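Side-chain contacts in probable endonuclease 4 (Thermotoga maritima, PDB 4HNO), which probably cleaves phosphodiester bonds at apurinic or apyrimidinic sites in DNA during base excision repair, using bound metal ions: residues 85-90 and 128-133; 247-250 and 254-257. One frame throughout, in Å; residues are numbered along the deposited sequence.

Interaction 1. Residues 85-90 and 128-133; sequences DIWQKS and IVRGLN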
ATOM      1  N   ASP A  85      -6.710  18.775 -16.647  0.68 13.06           N
ATOM      2  CA  ASP A  85      -6.295  19.551 -15.472  0.68 13.75           C
ATOM      3  C   ASP A  85      -5.837  18.623 -14.362  0.68 12.19           C
ATOM      4  O   ASP A  85      -4.720  18.759 -13.834  0.68 12.48           O
ATOM      5  CB  ASP A  85      -7.462  20.408 -14.929  0.68 16.84           C
ATOM      6  CG  ASP A  85      -7.715  21.658 -15.737  0.68 24.98           C
ATOM      7  OD1 ASP A  85      -7.084  21.827 -16.802  0.68 38.87           O
ATOM      8  OD2 ASP A  85      -8.571  22.464 -15.294  0.68 24.34           O
ATOM      9  N   ILE A  86      -6.743  17.717 -13.994  1.00 11.96           N
ATOM     10  CA  ILE A  86      -6.506  16.800 -12.897  1.00 11.28           C
ATOM     11  C   ILE A  86      -5.316  15.903 -13.240  1.00  9.91           C
ATOM     12  O   ILE A  86      -4.448  15.660 -12.390  1.00  9.49           O
ATOM     13  CB  ILE A  86      -7.761  15.964 -12.564  1.00 12.18           C
ATOM     14  CG1 ILE A  86      -8.886  16.847 -12.005  1.00 14.26           C
ATOM     15  CG2 ILE A  86      -7.428  14.881 -11.575  1.00 11.82           C
ATOM     16  CD1 ILE A  86     -10.190  16.099 -11.710  1.00 16.59           C
ATOM     17  N   TRP A  87      -5.237  15.417 -14.469  1.00  9.37           N
ATOM     18  CA  TRP A  87      -4.125  14.559 -14.844  1.00  8.90           C
ATOM     19  C   TRP A  87      -2.778  15.284 -14.679  1.00  8.51           C
ATOM     20  O   TRP A  87      -1.849  14.759 -14.074  1.00  8.63           O
ATOM     21  CB  TRP A  87      -4.337  14.051 -16.273  1.00  9.45           C
ATOM     22  CG  TRP A  87      -3.314  13.049 -16.682  1.00  9.30           C
ATOM     23  CD1 TRP A  87      -3.372  11.715 -16.487  1.00 10.56           C
ATOM     24  CD2 TRP A  87      -2.062  13.308 -17.304  1.00  9.47           C
ATOM     25  NE1 TRP A  87      -2.234  11.123 -16.950  1.00 11.31           N
ATOM     26  CE2 TRP A  87      -1.409  12.080 -17.460  1.00 10.36           C
ATOM     27  CE3 TRP A  87      -1.426  14.473 -17.755  1.00 10.41           C
ATOM     28  CZ2 TRP A  87      -0.166  11.964 -18.066  1.00 11.49           C
ATOM     29  CZ3 TRP A  87      -0.184  14.364 -18.337  1.00 12.01           C
ATOM     30  CH2 TRP A  87       0.437  13.112 -18.492  1.00 12.41           C
ATOM     31  N   GLN A  88      -2.678  16.485 -15.233  1.00  8.77           N
ATOM     32  CA  GLN A  88      -1.418  17.226 -15.139  1.00  8.66           C
ATOM     33  C   GLN A  88      -1.039  17.541 -13.702  1.00  8.08           C
ATOM     34  O   GLN A  88       0.119  17.392 -13.312  1.00  8.51           O
ATOM     35  CB  GLN A  88      -1.481  18.532 -15.916  1.00  9.32           C
ATOM     36  CG  GLN A  88      -1.469  18.381 -17.427  1.00 10.36           C
ATOM     37  CD  GLN A  88      -1.112  19.710 -18.059  1.00 10.90           C
ATOM     38  OE1 GLN A  88      -0.102  20.312 -17.713  1.00 13.30           O
ATOM     39  NE2 GLN A  88      -1.933  20.191 -18.971  1.00 11.05           N
ATOM     40  N   LYS A  89      -2.004  18.017 -12.925  1.00  8.15           N
ATOM     41  CA  LYS A  89      -1.708  18.355 -11.554  1.00  8.25           C
ATOM     42  C   LYS A  89      -1.327  17.116 -10.745  1.00  8.18           C
ATOM     43  O   LYS A  89      -0.492  17.178  -9.840  1.00  8.35           O
ATOM     44  CB  LYS A  89      -2.892  19.090 -10.936  1.00  9.49           C
ATOM     45  CG  LYS A  89      -3.127  20.471 -11.560  1.00 10.60           C
ATOM     46  CD  LYS A  89      -4.416  21.087 -11.034  1.00 14.66           C
ATOM     47  CE  LYS A  89      -4.908  22.341 -11.775  1.00 17.59           C
ATOM     48  NZ  LYS A  89      -3.903  23.358 -12.053  1.00 21.19           N
ATOM     49  N   SER A  90      -1.947  15.988 -11.075  1.00  8.22           N
ATOM     50  CA  SER A  90      -1.626  14.711 -10.450  1.00  8.77           C
ATOM     51  C   SER A  90      -0.195  14.292 -10.756  1.00  8.59           C
ATOM     52  O   SER A  90       0.526  13.844  -9.857  1.00  9.09           O
ATOM     53  CB  SER A  90      -2.599  13.639 -10.934  1.00  9.11           C
ATOM     54  OG  SER A  90      -3.900  13.842 -10.421  1.00  9.42           O
ATOM     55  N   ILE A 128      -2.569   6.330 -17.170  1.00  7.73           N
ATOM     56  CA  ILE A 128      -1.774   6.002 -15.984  1.00  7.69           C
ATOM     57  C   ILE A 128      -0.326   5.746 -16.407  1.00  7.73           C
ATOM     58  O   ILE A 128       0.614   6.244 -15.789  1.00  8.35           O
ATOM     59  CB  ILE A 128      -2.340   4.802 -15.246  1.00  7.94           C
ATOM     60  CG1 ILE A 128      -3.712   5.111 -14.662  1.00  8.24           C
ATOM     61  CG2 ILE A 128      -1.371   4.375 -14.130  1.00  8.52           C
ATOM     62  CD1 ILE A 128      -4.470   3.862 -14.254  1.00  9.04           C
ATOM     63  N   VAL A 129      -0.131   4.954 -17.454  1.00  7.95           N
ATOM     64  CA  VAL A 129       1.199   4.671 -17.958  1.00  8.31           C
ATOM     65  C   VAL A 129       1.915   5.953 -18.351  1.00  8.15           C
ATOM     66  O   VAL A 129       3.083   6.164 -18.006  1.00  8.59           O
ATOM     67  CB  VAL A 129       1.124   3.696 -19.143  1.00  8.79           C
ATOM     68  CG1 VAL A 129       2.453   3.567 -19.845  1.00 10.08           C
ATOM     69  CG2 VAL A 129       0.625   2.321 -18.660  1.00  9.35           C
ATOM     70  N   ARG A 130       1.220   6.824 -19.077  1.00  8.27           N
ATOM     71  CA  ARG A 130       1.829   8.075 -19.506  1.00  8.56           C
ATOM     72  C   ARG A 130       2.266   8.890 -18.283  1.00  8.75           C
ATOM     73  O   ARG A 130       3.333   9.485 -18.267  1.00  9.00           O
ATOM     74  CB  ARG A 130       0.835   8.854 -20.385  1.00  9.95           C
ATOM     75  CG  ARG A 130       1.399  10.093 -21.023  1.00 13.47           C
ATOM     76  CD  ARG A 130       0.385  10.783 -21.918  1.00 15.29           C
ATOM     77  NE  ARG A 130       1.030  11.873 -22.635  1.00 18.39           N
ATOM     78  CZ  ARG A 130       0.504  12.550 -23.643  1.00 19.29           C
ATOM     79  NH1 ARG A 130      -0.715  12.270 -24.079  1.00 19.01           N
ATOM     80  NH2 ARG A 130       1.203  13.522 -24.216  1.00 23.55           N
ATOM     81  N   GLY A 131       1.408   8.936 -17.275  1.00  8.42           N
ATOM     82  CA  GLY A 131       1.720   9.670 -16.062  1.00  8.61           C
ATOM     83  C   GLY A 131       2.882   9.073 -15.285  1.00  8.07           C
ATOM     84  O   GLY A 131       3.777   9.808 -14.839  1.00  8.41           O
ATOM     85  N   LEU A 132       2.873   7.755 -15.129  1.00  7.86           N
ATOM     86  CA  LEU A 132       3.986   7.093 -14.473  1.00  7.98           C
ATOM     87  C   LEU A 132       5.286   7.312 -15.224  1.00  7.96           C
ATOM     88  O   LEU A 132       6.325   7.510 -14.606  1.00  8.40           O
ATOM     89  CB  LEU A 132       3.714   5.607 -14.307  1.00  8.05           C
ATOM     90  CG  LEU A 132       2.632   5.249 -13.297  1.00  8.83           C
ATOM     91  CD1 LEU A 132       2.355   3.755 -13.344  1.00  9.93           C
ATOM     92  CD2 LEU A 132       3.013   5.693 -11.893  1.00 10.84           C
ATOM     93  N   ASN A 133       5.242   7.295 -16.550  1.00  8.01           N
ATOM     94  CA  ASN A 133       6.458   7.576 -17.298  1.00  8.22           C
ATOM     95  C   ASN A 133       6.951   8.993 -17.030  1.00  8.24           C
ATOM     96  O   ASN A 133       8.149   9.206 -16.851  1.00  8.71           O
ATOM     97  CB  ASN A 133       6.243   7.361 -18.789  1.00  8.84           C
ATOM     98  CG  ASN A 133       6.252   5.922 -19.200  1.00  9.07           C
ATOM     99  OD1 ASN A 133       6.864   5.075 -18.550  1.00  9.47           O
ATOM    100  ND2 ASN A 133       5.587   5.639 -20.307  1.00 10.77           N
TER

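Interaction 2. Residues 247-250 and 254-257; sequences AVFF and EIQE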
ATOM      1  N   ALA A 247      -5.875 -16.669   9.623  1.00 12.62           N
ATOM      2  CA  ALA A 247      -5.000 -17.787   9.957  1.00 12.94           C
ATOM      3  C   ALA A 247      -4.568 -18.535   8.700  1.00 13.09           C
ATOM      4  O   ALA A 247      -3.431 -18.942   8.595  1.00 14.48           O
ATOM      5  CB  ALA A 247      -5.697 -18.718  10.930  1.00 14.95           C
ATOM      6  N   VAL A 248      -5.480 -18.735   7.753  1.00 12.86           N
ATOM      7  CA  VAL A 248      -5.125 -19.366   6.491  1.00 12.99           C
ATOM      8  C   VAL A 248      -4.089 -18.521   5.736  1.00 12.60           C
ATOM      9  O   VAL A 248      -3.045 -19.007   5.316  1.00 13.74           O
ATOM     10  CB  VAL A 248      -6.382 -19.590   5.628  1.00 13.81           C
ATOM     11  CG1 VAL A 248      -6.008 -20.050   4.235  1.00 15.01           C
ATOM     12  CG2 VAL A 248      -7.310 -20.605   6.302  1.00 16.05           C
ATOM     13  N   PHE A 249      -4.363 -17.236   5.596  1.00 12.09           N
ATOM     14  CA  PHE A 249      -3.463 -16.334   4.869  1.00 11.75           C
ATOM     15  C   PHE A 249      -2.070 -16.310   5.497  1.00 11.91           C
ATOM     16  O   PHE A 249      -1.075 -16.402   4.789  1.00 12.26           O
ATOM     17  CB  PHE A 249      -4.104 -14.956   4.912  1.00 10.94           C
ATOM     18  CG  PHE A 249      -3.421 -13.899   4.081  1.00 10.53           C
ATOM     19  CD1 PHE A 249      -3.348 -13.999   2.702  1.00 11.70           C
ATOM     20  CD2 PHE A 249      -2.976 -12.731   4.680  1.00 10.76           C
ATOM     21  CE1 PHE A 249      -2.805 -12.979   1.938  1.00 11.57           C
ATOM     22  CE2 PHE A 249      -2.439 -11.713   3.912  1.00 11.78           C
ATOM     23  CZ  PHE A 249      -2.365 -11.843   2.544  1.00 10.99           C
ATOM     24  N   PHE A 250      -2.011 -16.220   6.820  1.00 11.77           N
ATOM     25  CA  PHE A 250      -0.749 -16.108   7.531  1.00 12.79           C
ATOM     26  C   PHE A 250       0.088 -17.370   7.434  1.00 13.71           C
ATOM     27  O   PHE A 250       1.292 -17.337   7.690  1.00 15.50           O
ATOM     28  CB  PHE A 250      -0.979 -15.859   9.021  1.00 13.30           C
ATOM     29  CG  PHE A 250      -1.638 -14.543   9.369  1.00 12.77           C
ATOM     30  CD1 PHE A 250      -1.660 -13.467   8.505  1.00 13.47           C
ATOM     31  CD2 PHE A 250      -2.223 -14.408  10.618  1.00 13.52           C
ATOM     32  CE1 PHE A 250      -2.256 -12.281   8.900  1.00 13.10           C
ATOM     33  CE2 PHE A 250      -2.819 -13.236  11.002  1.00 14.30           C
ATOM     34  CZ  PHE A 250      -2.838 -12.169  10.148  1.00 14.03           C
ATOM     35  N   GLU A 254       5.261 -17.385   1.869  1.00 14.68           N
ATOM     36  CA  GLU A 254       5.359 -16.316   0.883  1.00 14.44           C
ATOM     37  C   GLU A 254       4.711 -15.030   1.411  1.00 13.78           C
ATOM     38  O   GLU A 254       5.179 -13.926   1.127  1.00 15.31           O
ATOM     39  CB  GLU A 254       4.687 -16.715  -0.433  1.00 17.73           C
ATOM     40  CG  GLU A 254       5.342 -17.879  -1.151  1.00 21.06           C
ATOM     41  CD  GLU A 254       4.773 -19.239  -0.761  1.00 23.34           C
ATOM     42  OE1 GLU A 254       4.124 -19.372   0.303  1.00 21.28           O
ATOM     43  OE2 GLU A 254       4.986 -20.184  -1.536  1.00 31.01           O
ATOM     44  N   ILE A 255       3.632 -15.185   2.169  1.00 12.67           N
ATOM     45  CA  ILE A 255       2.929 -14.060   2.766  1.00 11.88           C
ATOM     46  C   ILE A 255       3.698 -13.501   3.965  1.00 12.23           C
ATOM     47  O   ILE A 255       3.853 -12.292   4.117  1.00 12.46           O
ATOM     48  CB  ILE A 255       1.494 -14.486   3.135  1.00 11.88           C
ATOM     49  CG1 ILE A 255       0.700 -14.877   1.869  1.00 12.86           C
ATOM     50  CG2 ILE A 255       0.775 -13.415   3.928  1.00 12.59           C
ATOM     51  CD1 ILE A 255       0.535 -13.773   0.852  1.00 13.28           C
ATOM     52  N   GLN A 256       4.225 -14.389   4.803  1.00 13.54           N
ATOM     53  CA  GLN A 256       5.026 -13.971   5.954  1.00 14.29           C
ATOM     54  C   GLN A 256       6.275 -13.182   5.557  1.00 14.41           C
ATOM     55  O   GLN A 256       6.802 -12.417   6.362  1.00 15.87           O
ATOM     56  CB  GLN A 256       5.469 -15.183   6.782  1.00 15.92           C
ATOM     57  CG  GLN A 256       4.319 -15.916   7.439  1.00 16.46           C
ATOM     58  CD  GLN A 256       4.804 -17.140   8.187  1.00 19.46           C
ATOM     59  OE1 GLN A 256       5.965 -17.219   8.571  1.00 22.19           O
ATOM     60  NE2 GLN A 256       3.919 -18.103   8.391  1.00 19.96           N
ATOM     61  N   GLU A 257       6.783 -13.398   4.352  1.00 14.80           N
ATOM     62  CA  GLU A 257       7.989 -12.713   3.926  1.00 16.33           C
ATOM     63  C   GLU A 257       7.801 -11.228   3.639  1.00 14.15           C
ATOM     64  O   GLU A 257       8.778 -10.493   3.545  1.00 15.03           O
ATOM     65  CB  GLU A 257       8.588 -13.418   2.711  1.00 23.75           C
ATOM     66  CG  GLU A 257       9.310 -14.713   3.058  1.00 32.92           C
ATOM     67  CD  GLU A 257      10.556 -14.509   3.918  1.00 45.40           C
ATOM     68  OE1 GLU A 257      10.454 -13.896   5.002  1.00 54.37           O
ATOM     69  OE2 GLU A 257      11.643 -14.965   3.510  1.00 53.51           O
TER

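Interaction 1. Residues 85-90 and 128-133
Trp87 points its six-membered ring at the backbone of Gly131 while the aliphatic part of Arg130 passes it obliquely, so that a single indole bridges two neighbouring outer helices, 84-104 and 121-136, of the TIM barrel. The backbones come near here, the CA atoms of Trp87 and Gly131 being 7.7 Å apart, the shortest such separation between the two segments, consistent with the absence of a side chain at Gly131. With no side chain in between, the ring reaches the main chain directly. CZ2 of Trp87 lies 3.5 Å from N of Gly131, which sits at the edge of the ring near its plane, and 3.6 Å from CA of the same glycine. The carbonyl carbon of Arg130 is also at the edge and in plane, which shows that the indole meets this turn of helix edge-on.

The two long side chains cross at roughly a right angle. In Arg130, CG stands anti to the backbone N (chi1 -173°) and the chain stays extended to NE, carrying its methylenes past the benzo corner of the indole. CG of Arg130 is 3.8 Å from CZ2 of Trp87, an oblique approach, and the ring and guanidinium planes are 61° apart. That tilt rules out a parallel stack; the methylenes supply the nearest Arg130 contacts.

The contact lies away from the metal sites and is partly buried, with 132 Å² of surface lost between the segments. On the far side of helix 121-136, Ile128, Val129 and Leu132 start out away from segment 85-90 and pack on Ile166 of helix 160-169. The indole's polar end is fixed just before segment 128-133, where NE1 of Trp87 donates a hydrogen bond to the carbonyl O of Arg127.

Interaction 2. Residues 247-250 and 254-257
One face of the Phe249 ring is taken by Ile255, whose CG2 methyl sits 3.6 Å above the ring plane and is offset toward the rim. The CH-pi geometry is clear: CG2 of Ile255 is 3.8 Å from the centroid of the Phe249 ring, 16° off the normal. The other branch of the isoleucine reaches the border of the ring, with CD1 of Ile255 3.6 Å from CE1 of Phe249. Chi1 sets the fork, with CG2 anti to the backbone N and CG1 beside it, and chi2 (-61°) folds CD1 in toward CE1. The forked side chain thus spans one side of the ring, CG2 above it and CD1 beyond the rim by CE1.

The second flat group is the amide of Gln256. Its NE2 donates to the carbonyl O of Phe250 over 2.8 Å, with an N-H...O angle of 164°. The acceptor lies close to the amide plane, and the donor approaches nearly along the C=O axis, so the bond is straight at both ends. NE2 also bonds the terminal OXT of Glu288, and OE1 of Gln256 accepts from NZ of Lys253, three bonds that fix the rotation of this buried amide.

The Phe250 side chain turns away from segment 254-257 and stacks with Trp260. The whole forms a buried corner between helix 242-250 and the short helix 253-256, in the outer layer of the TIM barrel. Barrel strand 214-222 lines it through Ile217 and Leu219, helix 195-208 adds Leu202 against Ile255, and helix 268-284 packs on Phe250 through Val278, Ile281 and Ile282.

In the fold
The two interactions share no helix and lie on opposite sides of the chain's centre, with about 23 Å between their nearest atoms. Interaction 1 joins two outer helices whose contacting segments have 37 residues between them, whereas interaction 2 closes a tight helix-to-helix turn across three residues. Their burial differs accordingly: 85-90 with 128-133 is partly buried and has no hydrogen bond between its segments, while all four touching residues of 247-250 with 254-257 are buried, and apolar packing there is combined with a hydrogen bond. In interaction 2 the Phe249 side chain is about 12 Å from a bound zinc ion, while interaction 1 lies away from the metal sites.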